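Local coordinates for protein pectinesterase A (Erwinia chrysanthemi, PDB 2NTP) that hydrolyses the methyl esters of pectin, releasing methanol from polygalacturonan chains as the first step in macerating and soft-rotting plant tissue, at residues Y152-V158 against G172-F178; S204-P210 against Y239-W245; G278-M282 against W293-E297. All coordinates share one frame. Residues are numbered along the deposited sequence.

Contact 1 (Y152-V158 against G172-F178); sequences YQDTLYV and GTVDFIF. With ADA (alpha-D-galactopyranuronic acid), chain C; ADA (alpha-D-galactopyranuronic acid), chain B; ADA (alpha-D-galactopyranuronic acid), chain D.
Five backbone hydrogen bonds fix the parallel register of 152-158 on 172-178. They are Thr173 N to Tyr152 O at 2.8 Å, Asp154 N to Val174 O at 3.0 Å, Leu156 N to Phe176 O at 2.8 Å, Phe178 N to Leu156 O at 2.9 Å and Val158 N to Phe178 O at 2.8 Å. Segment 172-178 turns a corner at 175-177, and the parallel bridges Leu156-Ile177 and Tyr157-Phe178 begin at the last residue of that corner. Asp154 (phi/psi 67/37) and Asp175 (55/47) both take left-handed backbone angles, and both carboxylates, each with chi1 m, reach the chain C galacturonate. Asp154 OD1 lies 2.6 Å from its O6A and Asp175 OD2 2.6 Å from its O6B, while Asp175 OD1 is salt-bridged to Arg243. Gln153, extended (chi1 t, chi2 t), donates from NE2 to O6A of the chain C sugar (2.8 Å) and to O3 of the chain B sugar (3.1 Å); its OE1 is held by Thr128. Phe178, chi1 p, swings its ring between Asp154 OD2 (3.3 Å from CZ) on one face and Tyr157 (chi1 t) on the other, an offset stack with centroids 4.3 Å apart and planes at 22°. Leu156 CD2 meets Ile177 CG2 at 4.2 Å. Two neighbouring coils of a right-handed parallel beta-helix thus assemble the pectinesterase active site: proton donor Asp154, nucleophile Asp175 and transition-state stabiliser Gln153.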
loop_
_atom_site.group_PDB
_atom_site.type_symbol
_atom_site.label_atom_id
_atom_site.label_comp_id
_atom_site.label_asym_id
_atom_site.label_seq_id
_atom_site.Cartn_x
_atom_site.Cartn_y
_atom_site.Cartn_z
ATOM N N TYR A 152 1.657 0.140 -9.696
ATOM C CA TYR A 152 0.614 0.885 -10.380
ATOM C C TYR A 152 -0.707 0.598 -9.660
ATOM O O TYR A 152 -1.072 1.311 -8.725
ATOM C CB TYR A 152 0.567 0.524 -11.874
ATOM C CG TYR A 152 1.791 0.964 -12.665
ATOM C CD1 TYR A 152 1.845 2.229 -13.257
ATOM C CD2 TYR A 152 2.889 0.117 -12.824
ATOM C CE1 TYR A 152 2.968 2.641 -13.983
ATOM C CE2 TYR A 152 4.016 0.521 -13.553
ATOM C CZ TYR A 152 4.044 1.777 -14.134
ATOM O OH TYR A 152 5.155 2.180 -14.861
ATOM N N GLN A 153 -1.406 -0.453 -10.069
ATOM C CA GLN A 153 -2.652 -0.826 -9.403
ATOM C C GLN A 153 -2.374 -1.629 -8.136
ATOM O O GLN A 153 -1.657 -2.637 -8.179
ATOM C CB GLN A 153 -3.545 -1.618 -10.358
ATOM C CG GLN A 153 -4.947 -1.918 -9.802
ATOM C CD GLN A 153 -5.903 -2.425 -10.870
ATOM O OE1 GLN A 153 -5.540 -2.549 -12.035
ATOM N NE2 GLN A 153 -7.137 -2.709 -10.472
ATOM N N ASP A 154 -2.944 -1.180 -7.014
ATOM C CA ASP A 154 -2.898 -1.939 -5.749
ATOM C C ASP A 154 -1.486 -2.065 -5.135
ATOM O O ASP A 154 -1.128 -3.092 -4.548
ATOM C CB ASP A 154 -3.537 -3.339 -5.931
ATOM C CG ASP A 154 -5.063 -3.301 -5.954
ATOM O OD1 ASP A 154 -5.643 -2.212 -6.147
ATOM O OD2 ASP A 154 -5.691 -4.368 -5.779
ATOM N N THR A 155 -0.688 -1.008 -5.242
ATOM C CA THR A 155 0.694 -1.039 -4.733
ATOM C C THR A 155 0.828 -1.526 -3.281
ATOM O O THR A 155 1.639 -2.408 -2.998
ATOM C CB THR A 155 1.349 0.346 -4.876
ATOM O OG1 THR A 155 1.256 0.759 -6.247
ATOM C CG2 THR A 155 2.829 0.306 -4.438
ATOM N N LEU A 156 0.036 -0.942 -2.383
ATOM C CA LEU A 156 0.110 -1.237 -0.948
ATOM C C LEU A 156 -1.212 -1.779 -0.410
ATOM O O LEU A 156 -2.230 -1.080 -0.424
ATOM C CB LEU A 156 0.522 0.007 -0.161
ATOM C CG LEU A 156 0.533 -0.153 1.367
ATOM C CD1 LEU A 156 1.476 -1.283 1.819
ATOM C CD2 LEU A 156 0.907 1.174 2.039
ATOM N N TYR A 157 -1.160 -3.016 0.081
ATOM C CA TYR A 157 -2.323 -3.731 0.603
ATOM C C TYR A 157 -2.133 -3.813 2.114
ATOM O O TYR A 157 -1.295 -4.570 2.591
ATOM C CB TYR A 157 -2.361 -5.141 -0.009
ATOM C CG TYR A 157 -3.646 -5.949 0.161
ATOM C CD1 TYR A 157 -4.676 -5.535 1.011
ATOM C CD2 TYR A 157 -3.817 -7.152 -0.533
ATOM C CE1 TYR A 157 -5.847 -6.299 1.159
ATOM C CE2 TYR A 157 -4.972 -7.919 -0.388
ATOM C CZ TYR A 157 -5.981 -7.486 0.449
ATOM O OH TYR A 157 -7.121 -8.253 0.584
ATOM N N VAL A 158 -2.881 -3.004 2.860
ATOM C CA VAL A 158 -2.784 -2.997 4.318
ATOM C C VAL A 158 -4.035 -3.604 4.958
ATOM O O VAL A 158 -5.104 -2.998 4.948
ATOM C CB VAL A 158 -2.489 -1.572 4.884
ATOM C CG1 VAL A 158 -1.002 -1.235 4.746
ATOM C CG2 VAL A 158 -3.342 -0.512 4.190
ATOM N N GLY A 172 1.651 4.875 -7.430
ATOM C CA GLY A 172 0.646 4.007 -8.027
ATOM C C GLY A 172 -0.427 4.747 -8.797
ATOM O O GLY A 172 -0.350 5.962 -9.011
ATOM N N THR A 173 -1.445 3.996 -9.199
ATOM C CA THR A 173 -2.540 4.532 -10.000
ATOM C C THR A 173 -3.885 4.261 -9.320
ATOM O O THR A 173 -4.416 5.122 -8.604
ATOM C CB THR A 173 -2.513 3.932 -11.422
ATOM O OG1 THR A 173 -2.428 2.507 -11.328
ATOM C CG2 THR A 173 -1.294 4.442 -12.198
ATOM N N VAL A 174 -4.411 3.055 -9.511
ATOM C CA VAL A 174 -5.736 2.699 -9.000
ATOM C C VAL A 174 -5.636 2.019 -7.639
ATOM O O VAL A 174 -5.013 0.963 -7.513
ATOM C CB VAL A 174 -6.484 1.769 -9.999
ATOM C CG1 VAL A 174 -7.724 1.133 -9.351
ATOM C CG2 VAL A 174 -6.862 2.533 -11.267
ATOM N N ASP A 175 -6.255 2.635 -6.628
ATOM C CA ASP A 175 -6.377 2.042 -5.295
ATOM C C ASP A 175 -5.011 1.658 -4.728
ATOM O O ASP A 175 -4.840 0.545 -4.220
ATOM C CB ASP A 175 -7.309 0.808 -5.330
ATOM C CG ASP A 175 -8.722 1.133 -5.816
ATOM O OD1 ASP A 175 -9.045 2.317 -6.000
ATOM O OD2 ASP A 175 -9.521 0.186 -6.014
ATOM N N PHE A 176 -4.032 2.561 -4.827
ATOM C CA PHE A 176 -2.655 2.153 -4.530
ATOM C C PHE A 176 -2.307 2.042 -3.043
ATOM O O PHE A 176 -1.244 1.533 -2.688
ATOM C CB PHE A 176 -1.586 2.846 -5.407
ATOM C CG PHE A 176 -1.375 4.324 -5.144
ATOM C CD1 PHE A 176 -0.507 4.757 -4.138
ATOM C CD2 PHE A 176 -1.972 5.282 -5.969
ATOM C CE1 PHE A 176 -0.267 6.126 -3.925
ATOM C CE2 PHE A 176 -1.732 6.656 -5.774
ATOM C CZ PHE A 176 -0.885 7.076 -4.747
ATOM N N ILE A 177 -3.217 2.504 -2.189
ATOM C CA ILE A 177 -3.210 2.148 -0.771
ATOM C C ILE A 177 -4.611 1.648 -0.492
ATOM O O ILE A 177 -5.565 2.409 -0.597
ATOM C CB ILE A 177 -2.906 3.345 0.159
ATOM C CG1 ILE A 177 -1.549 3.972 -0.183
ATOM C CG2 ILE A 177 -2.945 2.893 1.627
ATOM C CD1 ILE A 177 -1.315 5.347 0.464
ATOM N N PHE A 178 -4.742 0.370 -0.157
ATOM C CA PHE A 178 -6.078 -0.213 0.019
ATOM C C PHE A 178 -6.093 -1.275 1.107
ATOM O O PHE A 178 -5.052 -1.846 1.449
ATOM C CB PHE A 178 -6.613 -0.778 -1.312
ATOM C CG PHE A 178 -5.945 -2.057 -1.758
ATOM C CD1 PHE A 178 -4.621 -2.054 -2.194
ATOM C CD2 PHE A 178 -6.647 -3.264 -1.756
ATOM C CE1 PHE A 178 -3.997 -3.232 -2.598
ATOM C CE2 PHE A 178 -6.038 -4.449 -2.178
ATOM C CZ PHE A 178 -4.714 -4.432 -2.602
HETATM C C1 ADA C . -10.770 -3.759 -9.963
HETATM C C2 ADA C . -11.871 -4.589 -9.309
HETATM C C3 ADA C . -12.266 -3.963 -7.969
HETATM C C4 ADA C . -11.026 -3.763 -7.094
HETATM C C5 ADA C . -10.014 -2.898 -7.849
HETATM C C6 ADA C . -8.745 -2.640 -7.078
HETATM O O2 ADA C . -12.996 -4.656 -10.193
HETATM O O3 ADA C . -13.231 -4.795 -7.310
HETATM O O4 ADA C . -10.424 -5.035 -6.828
HETATM O O5 ADA C . -9.670 -3.575 -9.068
HETATM O O6B ADA C . -8.781 -2.301 -5.868
HETATM O O6A ADA C . -7.676 -2.766 -7.710
HETATM C C1 ADA B . -10.831 0.607 -12.129
HETATM C C2 ADA B . -9.773 -0.491 -12.246
HETATM C C3 ADA B . -10.415 -1.822 -12.632
HETATM C C4 ADA B . -11.629 -2.137 -11.752
HETATM C C5 ADA B . -12.589 -0.952 -11.671
HETATM C C6 ADA B . -13.705 -1.256 -10.710
HETATM O O2 ADA B . -8.825 -0.124 -13.250
HETATM O O3 ADA B . -9.448 -2.878 -12.540
HETATM O O4 ADA B . -11.220 -2.467 -10.420
HETATM O O5 ADA B . -11.866 0.203 -11.227
HETATM O O6B ADA B . -14.026 -0.386 -9.873
HETATM O O6A ADA B . -14.273 -2.369 -10.776
HETATM C C1 ADA D . -11.070 -10.017 -3.797
HETATM C C2 ADA D . -11.380 -10.105 -2.302
HETATM C C3 ADA D . -10.129 -9.818 -1.467
HETATM C C4 ADA D . -8.955 -10.694 -1.916
HETATM C C5 ADA D . -8.743 -10.533 -3.422
HETATM C C6 ADA D . -7.629 -11.410 -3.929
HETATM O O2 ADA D . -12.402 -9.154 -1.997
HETATM O O3 ADA D . -10.406 -9.996 -0.068
HETATM O O4 ADA D . -9.220 -12.078 -1.646
HETATM O O5 ADA D . -9.955 -10.856 -4.119
HETATM O O6B ADA D . -6.559 -11.469 -3.287
HETATM O O6A ADA D . -7.821 -12.047 -4.985
#

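Contact 2 (S204-P210 against Y239-W245); sequences SGYLTAP and YGLGRPW. With ADA (alpha-D-galactopyranuronic acid), chain E; ADA (alpha-D-galactopyranuronic acid), chain B; ADA (alpha-D-galactopyranuronic acid), chain F.
Segment 239-245 runs parallel to 204-210, the end-to-end directions 35° apart, and both segments turn a corner, at Leu241 and Leu207. Tyr239 (chi1 -91°) pairs with Gly205 and lays its ring over that glycine, where a CB would come 2.6 Å from Tyr239 CE2; its OH bonds to Arg193 O. Gly240 N donates to Gly205 O and Gly240 O accepts from Leu207 N (both 2.9 Å). At the corner, Leu241 O takes Thr208 OG1 (2.8 Å; chi1 p) and, weakly, Thr208 N (3.3 Å). Gly242 CA makes a CA-H...O contact with Thr208 O (3.1 Å); a CB on Gly242 would clash with Thr208 OG1, 2.6 Å away. Arg243 N then donates to Thr208 O (3.1 Å). The Arg243 side chain, chi1 p then extended, lies flat on Tyr206 (chi1 m), guanidinium and ring centres 4.1 Å apart and planes at 6°. Arg243 NE salt-bridges Asp175, and NH2 donates to O5 of the chain B galacturonate at 3.0 Å; Tyr206 OH is hydrogen-bonded to O3 of the chain F sugar at 2.8 Å. Beyond Pro244, Trp245 N donates to Pro210 O (3.1 Å), and its indole NE1 to O6B of the chain E sugar (3.0 Å). Neighbouring beta-helix coils thus unite the substrate-binding Tyr206, Arg243 and Trp245. In this four-stranded parallel sheet, strand 205-210 lies between 178-179 and 239-242, with 276-278 beyond; Leu207 and Leu241 both touch Phe267 of strand 264-268.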
loop_
_atom_site.group_PDB
_atom_site.type_symbol
_atom_site.label_atom_id
_atom_site.label_comp_id
_atom_site.label_asym_id
_atom_site.label_seq_id
_atom_site.Cartn_x
_atom_site.Cartn_y
_atom_site.Cartn_z
ATOM N N SER A 204 -7.842 8.789 -13.888
ATOM C CA SER A 204 -6.586 8.035 -13.936
ATOM C C SER A 204 -6.388 7.105 -12.738
ATOM O O SER A 204 -5.772 6.051 -12.871
ATOM C CB SER A 204 -5.385 8.980 -14.070
ATOM O OG SER A 204 -5.209 9.403 -15.414
ATOM N N GLY A 205 -6.890 7.492 -11.567
ATOM C CA GLY A 205 -6.772 6.612 -10.403
ATOM C C GLY A 205 -7.328 7.151 -9.108
ATOM O O GLY A 205 -8.019 8.172 -9.094
ATOM N N TYR A 206 -7.028 6.436 -8.026
ATOM C CA TYR A 206 -7.520 6.751 -6.680
ATOM C C TYR A 206 -6.404 6.410 -5.707
ATOM O O TYR A 206 -5.847 5.307 -5.745
ATOM C CB TYR A 206 -8.782 5.933 -6.340
ATOM C CG TYR A 206 -9.756 5.831 -7.495
ATOM C CD1 TYR A 206 -9.637 4.807 -8.435
ATOM C CD2 TYR A 206 -10.767 6.779 -7.675
ATOM C CE1 TYR A 206 -10.502 4.718 -9.518
ATOM C CE2 TYR A 206 -11.649 6.695 -8.764
ATOM C CZ TYR A 206 -11.503 5.652 -9.674
ATOM O OH TYR A 206 -12.340 5.538 -10.761
ATOM N N LEU A 207 -6.068 7.351 -4.837
ATOM C CA LEU A 207 -4.979 7.136 -3.881
ATOM C C LEU A 207 -5.308 5.999 -2.929
ATOM O O LEU A 207 -4.462 5.157 -2.636
ATOM C CB LEU A 207 -4.702 8.399 -3.063
ATOM C CG LEU A 207 -3.736 9.433 -3.643
ATOM C CD1 LEU A 207 -4.243 10.032 -4.939
ATOM C CD2 LEU A 207 -3.483 10.521 -2.613
ATOM N N THR A 208 -6.543 5.986 -2.439
ATOM C CA THR A 208 -6.924 5.014 -1.422
ATOM C C THR A 208 -8.212 4.285 -1.758
ATOM O O THR A 208 -9.079 4.815 -2.448
ATOM C CB THR A 208 -7.063 5.656 -0.021
ATOM O OG1 THR A 208 -8.192 6.543 0.008
ATOM C CG2 THR A 208 -5.794 6.428 0.355
ATOM N N ALA A 209 -8.315 3.060 -1.255
ATOM C CA ALA A 209 -9.557 2.296 -1.324
ATOM C C ALA A 209 -9.696 1.533 -0.010
ATOM O O ALA A 209 -9.405 0.334 0.055
ATOM C CB ALA A 209 -9.560 1.351 -2.523
ATOM N N PRO A 210 -10.113 2.242 1.056
ATOM C CA PRO A 210 -10.225 1.608 2.370
ATOM C C PRO A 210 -11.430 0.677 2.455
ATOM O O PRO A 210 -12.485 0.967 1.873
ATOM C CB PRO A 210 -10.400 2.800 3.312
ATOM C CG PRO A 210 -11.102 3.822 2.476
ATOM C CD PRO A 210 -10.514 3.663 1.097
ATOM N N TYR A 239 -7.349 12.398 -10.412
ATOM C CA TYR A 239 -7.191 11.457 -9.294
ATOM C C TYR A 239 -8.145 11.696 -8.129
ATOM O O TYR A 239 -8.325 12.829 -7.680
ATOM C CB TYR A 239 -5.750 11.479 -8.780
ATOM C CG TYR A 239 -4.865 10.459 -9.450
ATOM C CD1 TYR A 239 -4.271 10.721 -10.689
ATOM C CD2 TYR A 239 -4.635 9.219 -8.855
ATOM C CE1 TYR A 239 -3.463 9.777 -11.307
ATOM C CE2 TYR A 239 -3.833 8.272 -9.466
ATOM C CZ TYR A 239 -3.253 8.552 -10.692
ATOM O OH TYR A 239 -2.462 7.605 -11.290
ATOM N N GLY A 240 -8.752 10.620 -7.642
ATOM C CA GLY A 240 -9.558 10.691 -6.433
ATOM C C GLY A 240 -8.716 10.438 -5.198
ATOM O O GLY A 240 -7.745 9.672 -5.237
ATOM N N LEU A 241 -9.091 11.082 -4.097
ATOM C CA LEU A 241 -8.444 10.842 -2.806
ATOM C C LEU A 241 -8.756 9.448 -2.280
ATOM O O LEU A 241 -7.944 8.843 -1.581
ATOM C CB LEU A 241 -8.884 11.884 -1.778
ATOM C CG LEU A 241 -8.404 13.324 -1.987
ATOM C CD1 LEU A 241 -9.098 14.243 -1.003
ATOM C CD2 LEU A 241 -6.887 13.418 -1.854
ATOM N N GLY A 242 -9.933 8.943 -2.631
ATOM C CA GLY A 242 -10.361 7.634 -2.168
ATOM C C GLY A 242 -11.700 7.249 -2.759
ATOM O O GLY A 242 -12.471 8.111 -3.180
ATOM N N ARG A 243 -11.947 5.944 -2.810
ATOM C CA ARG A 243 -13.269 5.391 -3.107
ATOM C C ARG A 243 -13.503 4.199 -2.163
ATOM O O ARG A 243 -12.542 3.583 -1.699
ATOM C CB ARG A 243 -13.401 5.011 -4.588
ATOM C CG ARG A 243 -12.386 3.994 -5.101
ATOM C CD ARG A 243 -12.618 3.679 -6.579
ATOM N NE ARG A 243 -11.762 2.586 -7.029
ATOM C CZ ARG A 243 -11.950 1.883 -8.146
ATOM N NH1 ARG A 243 -12.974 2.155 -8.949
ATOM N NH2 ARG A 243 -11.114 0.904 -8.459
ATOM N N PRO A 244 -14.773 3.888 -1.848
ATOM C CA PRO A 244 -15.018 2.901 -0.794
ATOM C C PRO A 244 -14.971 1.459 -1.284
ATOM O O PRO A 244 -15.854 1.028 -2.026
ATOM C CB PRO A 244 -16.438 3.247 -0.304
ATOM C CG PRO A 244 -16.953 4.337 -1.225
ATOM C CD PRO A 244 -16.029 4.428 -2.395
ATOM N N TRP A 245 -13.948 0.717 -0.857
ATOM C CA TRP A 245 -13.835 -0.688 -1.228
ATOM C C TRP A 245 -14.615 -1.574 -0.267
ATOM O O TRP A 245 -14.321 -1.627 0.929
ATOM C CB TRP A 245 -12.367 -1.127 -1.296
ATOM C CG TRP A 245 -12.194 -2.542 -1.763
ATOM C CD1 TRP A 245 -12.913 -3.178 -2.739
ATOM C CD2 TRP A 245 -11.224 -3.490 -1.296
ATOM N NE1 TRP A 245 -12.463 -4.467 -2.895
ATOM C CE2 TRP A 245 -11.430 -4.688 -2.020
ATOM C CE3 TRP A 245 -10.211 -3.448 -0.325
ATOM C CZ2 TRP A 245 -10.649 -5.835 -1.813
ATOM C CZ3 TRP A 245 -9.440 -4.590 -0.110
ATOM C CH2 TRP A 245 -9.663 -5.770 -0.857
HETATM C C1 ADA E . -10.225 -5.458 -5.464
HETATM C C2 ADA E . -9.124 -6.525 -5.416
HETATM C C3 ADA E . -9.592 -7.778 -6.149
HETATM C C4 ADA E . -10.919 -8.269 -5.570
HETATM C C5 ADA E . -11.958 -7.149 -5.638
HETATM C C6 ADA E . -13.254 -7.592 -5.025
HETATM O O2 ADA E . -7.922 -6.042 -6.029
HETATM O O3 ADA E . -8.590 -8.801 -6.092
HETATM O O4 ADA E . -10.760 -8.670 -4.203
HETATM O O5 ADA E . -11.475 -5.968 -4.969
HETATM O O6B ADA E . -13.721 -6.937 -4.064
HETATM O O6A ADA E . -13.815 -8.605 -5.507
HETATM C C1 ADA B . -10.831 0.607 -12.129
HETATM C C2 ADA B . -9.773 -0.491 -12.246
HETATM C C3 ADA B . -10.415 -1.822 -12.632
HETATM C C4 ADA B . -11.629 -2.137 -11.752
HETATM C C5 ADA B . -12.589 -0.952 -11.671
HETATM C C6 ADA B . -13.705 -1.256 -10.710
HETATM O O2 ADA B . -8.825 -0.124 -13.250
HETATM O O3 ADA B . -9.448 -2.878 -12.540
HETATM O O4 ADA B . -11.220 -2.467 -10.420
HETATM O O5 ADA B . -11.866 0.203 -11.227
HETATM O O6B ADA B . -14.026 -0.386 -9.873
HETATM O O6A ADA B . -14.273 -2.369 -10.776
HETATM C C1 ADA F . -13.971 1.825 -15.702
HETATM C C2 ADA F . -14.004 2.171 -14.208
HETATM C C3 ADA F . -12.776 2.995 -13.818
HETATM C C4 ADA F . -11.494 2.268 -14.227
HETATM C C5 ADA F . -11.525 1.887 -15.715
HETATM C C6 ADA F . -10.324 1.050 -16.071
HETATM O O1 ADA F . -14.168 3.001 -16.505
HETATM O O2 ADA F . -15.205 2.882 -13.879
HETATM O O3 ADA F . -12.765 3.254 -12.408
HETATM O O4 ADA F . -11.297 1.110 -13.398
HETATM O O5 ADA F . -12.734 1.176 -16.051
HETATM O O6B ADA F . -10.415 -0.199 -16.015
HETATM O O6A ADA F . -9.267 1.634 -16.408
#

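Contact 3 (G278-M282 against W293-E297); sequences GWDKM and WFNPE
Backbone pairing supplies the polar part of this contact. Segments 278-282 and 293-297 run antiparallel, their end-to-end directions 161° apart, and Met282 with Phe294 forms a hydrogen-bonded pair: Met282 N donates to Phe294 O at 3.0 Å, and Phe294 N returns to Met282 O at 2.8 Å. Before it, Lys281 lies opposite Asn295 (CA-CA 4.5 Å). Within segment 278-282, Lys281 N donates to Asp280 OD1 (2.7 Å), with Asp280 OD2 taken by Tyr277 OH.

The cationic and aromatic part is Lys281 over Trp293. With chi1 p and the remaining chi angles t, the lysine crosses the indole: CE stands 4.0 Å from the centroid of the six-membered ring, a CH-pi contact, and NZ 4.8 Å from it, only 9° off the normal, a cation-pi contact.

Among apolar side chains, Trp279 CB touches Pro296 CB at 3.7 Å; Pro296 CD also makes a van der Waals approach to the backbone carbonyl Asp280 O (3.5 Å). Met282, chi1, chi2 and chi3 all t, touches Asp175, Trp245 and a bound galacturonate.

The chemistry implies divided roles at the start of the beta-hairpin of strands 282-285 and 291-294: an exposed lysine-indole pair, and a buried, fully extended methionine lending apolar surface to the sugar-binding cleft.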
loop_
_atom_site.group_PDB
_atom_site.type_symbol
_atom_site.label_atom_id
_atom_site.label_comp_id
_atom_site.label_asym_id
_atom_site.label_seq_id
_atom_site.Cartn_x
_atom_site.Cartn_y
_atom_site.Cartn_z
ATOM N N GLY A 278 -11.132 15.255 -5.626
ATOM C CA GLY A 278 -11.961 14.957 -4.454
ATOM C C GLY A 278 -12.129 13.464 -4.258
ATOM O O GLY A 278 -11.228 12.688 -4.575
ATOM N N TRP A 279 -13.282 13.062 -3.728
ATOM C CA TRP A 279 -13.564 11.656 -3.447
ATOM C C TRP A 279 -14.400 11.038 -4.571
ATOM O O TRP A 279 -14.893 11.750 -5.449
ATOM C CB TRP A 279 -14.310 11.528 -2.113
ATOM C CG TRP A 279 -13.600 12.149 -0.939
ATOM C CD1 TRP A 279 -13.852 13.374 -0.382
ATOM C CD2 TRP A 279 -12.530 11.575 -0.175
ATOM N NE1 TRP A 279 -13.005 13.596 0.679
ATOM C CE2 TRP A 279 -12.182 12.511 0.827
ATOM C CE3 TRP A 279 -11.832 10.360 -0.239
ATOM C CZ2 TRP A 279 -11.165 12.269 1.762
ATOM C CZ3 TRP A 279 -10.826 10.115 0.688
ATOM C CH2 TRP A 279 -10.498 11.069 1.678
ATOM N N ASP A 280 -14.569 9.717 -4.546
ATOM C CA ASP A 280 -15.367 9.051 -5.580
ATOM C C ASP A 280 -16.131 7.847 -5.037
ATOM O O ASP A 280 -15.914 7.417 -3.899
ATOM C CB ASP A 280 -14.483 8.630 -6.765
ATOM C CG ASP A 280 -15.178 8.804 -8.116
ATOM O OD1 ASP A 280 -16.412 8.607 -8.208
ATOM O OD2 ASP A 280 -14.480 9.132 -9.095
ATOM N N LYS A 281 -17.032 7.324 -5.869
ATOM C CA LYS A 281 -17.790 6.111 -5.570
ATOM C C LYS A 281 -17.078 4.871 -6.116
ATOM O O LYS A 281 -16.118 4.974 -6.884
ATOM C CB LYS A 281 -19.210 6.211 -6.153
ATOM C CG LYS A 281 -19.264 6.368 -7.670
ATOM C CD LYS A 281 -20.687 6.616 -8.166
ATOM C CE LYS A 281 -20.722 6.649 -9.686
ATOM N NZ LYS A 281 -21.994 7.228 -10.207
ATOM N N MET A 282 -17.560 3.699 -5.711
ATOM C CA MET A 282 -17.023 2.433 -6.187
ATOM C C MET A 282 -18.128 1.392 -6.223
ATOM O O MET A 282 -19.019 1.401 -5.371
ATOM C CB MET A 282 -15.885 1.958 -5.281
ATOM C CG MET A 282 -15.077 0.794 -5.841
ATOM S SD MET A 282 -13.727 0.327 -4.750
ATOM C CE MET A 282 -12.958 -0.972 -5.710
ATOM N N TRP A 293 -23.604 0.310 -5.908
ATOM C CA TRP A 293 -22.678 1.433 -5.790
ATOM C C TRP A 293 -22.552 1.887 -4.351
ATOM O O TRP A 293 -23.550 2.053 -3.642
ATOM C CB TRP A 293 -23.105 2.604 -6.685
ATOM C CG TRP A 293 -22.871 2.332 -8.141
ATOM C CD1 TRP A 293 -23.768 1.819 -9.031
ATOM C CD2 TRP A 293 -21.651 2.533 -8.869
ATOM N NE1 TRP A 293 -23.188 1.690 -10.273
ATOM C CE2 TRP A 293 -21.891 2.125 -10.203
ATOM C CE3 TRP A 293 -20.380 3.015 -8.527
ATOM C CZ2 TRP A 293 -20.906 2.186 -11.197
ATOM C CZ3 TRP A 293 -19.396 3.077 -9.522
ATOM C CH2 TRP A 293 -19.671 2.668 -10.838
ATOM N N PHE A 294 -21.308 2.080 -3.930
ATOM C CA PHE A 294 -21.002 2.602 -2.610
ATOM C C PHE A 294 -20.473 4.022 -2.757
ATOM O O PHE A 294 -19.529 4.266 -3.511
ATOM C CB PHE A 294 -19.997 1.699 -1.907
ATOM C CG PHE A 294 -20.453 0.276 -1.797
ATOM C CD1 PHE A 294 -21.395 -0.095 -0.839
ATOM C CD2 PHE A 294 -19.951 -0.694 -2.661
ATOM C CE1 PHE A 294 -21.821 -1.425 -0.736
ATOM C CE2 PHE A 294 -20.370 -2.021 -2.568
ATOM C CZ PHE A 294 -21.309 -2.384 -1.602
ATOM N N ASN A 295 -21.106 4.953 -2.049
ATOM C CA ASN A 295 -20.869 6.380 -2.255
ATOM C C ASN A 295 -19.958 7.010 -1.206
ATOM O O ASN A 295 -19.985 6.609 -0.038
ATOM C CB ASN A 295 -22.209 7.122 -2.315
ATOM C CG ASN A 295 -23.094 6.642 -3.455
ATOM O OD1 ASN A 295 -22.635 6.430 -4.583
ATOM N ND2 ASN A 295 -24.379 6.477 -3.165
ATOM N N PRO A 296 -19.151 8.010 -1.617
ATOM C CA PRO A 296 -18.214 8.630 -0.685
ATOM C C PRO A 296 -18.902 9.328 0.495
ATOM O O PRO A 296 -18.353 9.348 1.599
ATOM C CB PRO A 296 -17.458 9.638 -1.562
ATOM C CG PRO A 296 -18.371 9.909 -2.716
ATOM C CD PRO A 296 -19.054 8.602 -2.967
ATOM N N GLU A 297 -20.100 9.870 0.269
ATOM C CA GLU A 297 -20.834 10.571 1.326
ATOM C C GLU A 297 -21.300 9.622 2.439
ATOM O O GLU A 297 -21.566 10.054 3.565
ATOM C CB GLU A 297 -22.009 11.379 0.750
ATOM C CG GLU A 297 -23.083 10.552 0.058
ATOM C CD GLU A 297 -22.900 10.450 -1.449
ATOM O OE1 GLU A 297 -21.753 10.540 -1.947
ATOM O OE2 GLU A 297 -23.928 10.270 -2.144
#

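How the contacts relate
Contacts 1 and 2 are buried and join successive coils of the same beta-helix through parallel strands; contact 3, about 20 Å from the chain's centre, is partly buried and pairs, antiparallel, the chain leaving the beta-helix with the chain returning to it. Contact 1 abuts contact 2 through Ile177 O to Ala209 N (2.9 Å) and the Asp175-Arg243 salt bridge, so nucleophile and substrate-binding arginine come from different contacts. Contact 3 continues the series: Leu241 N meets Gly278 O at 2.7 Å and Gly242 O meets Asp280 N at 3.0 Å. Chemistry shifts accordingly, from two catalytic carboxylates that share a sugar's carboxylate, through stacked arginine and tyrosine, to a solvent-facing lysine on tryptophan, though Met282 CE still lies 3.6 Å from Asp175 OD2.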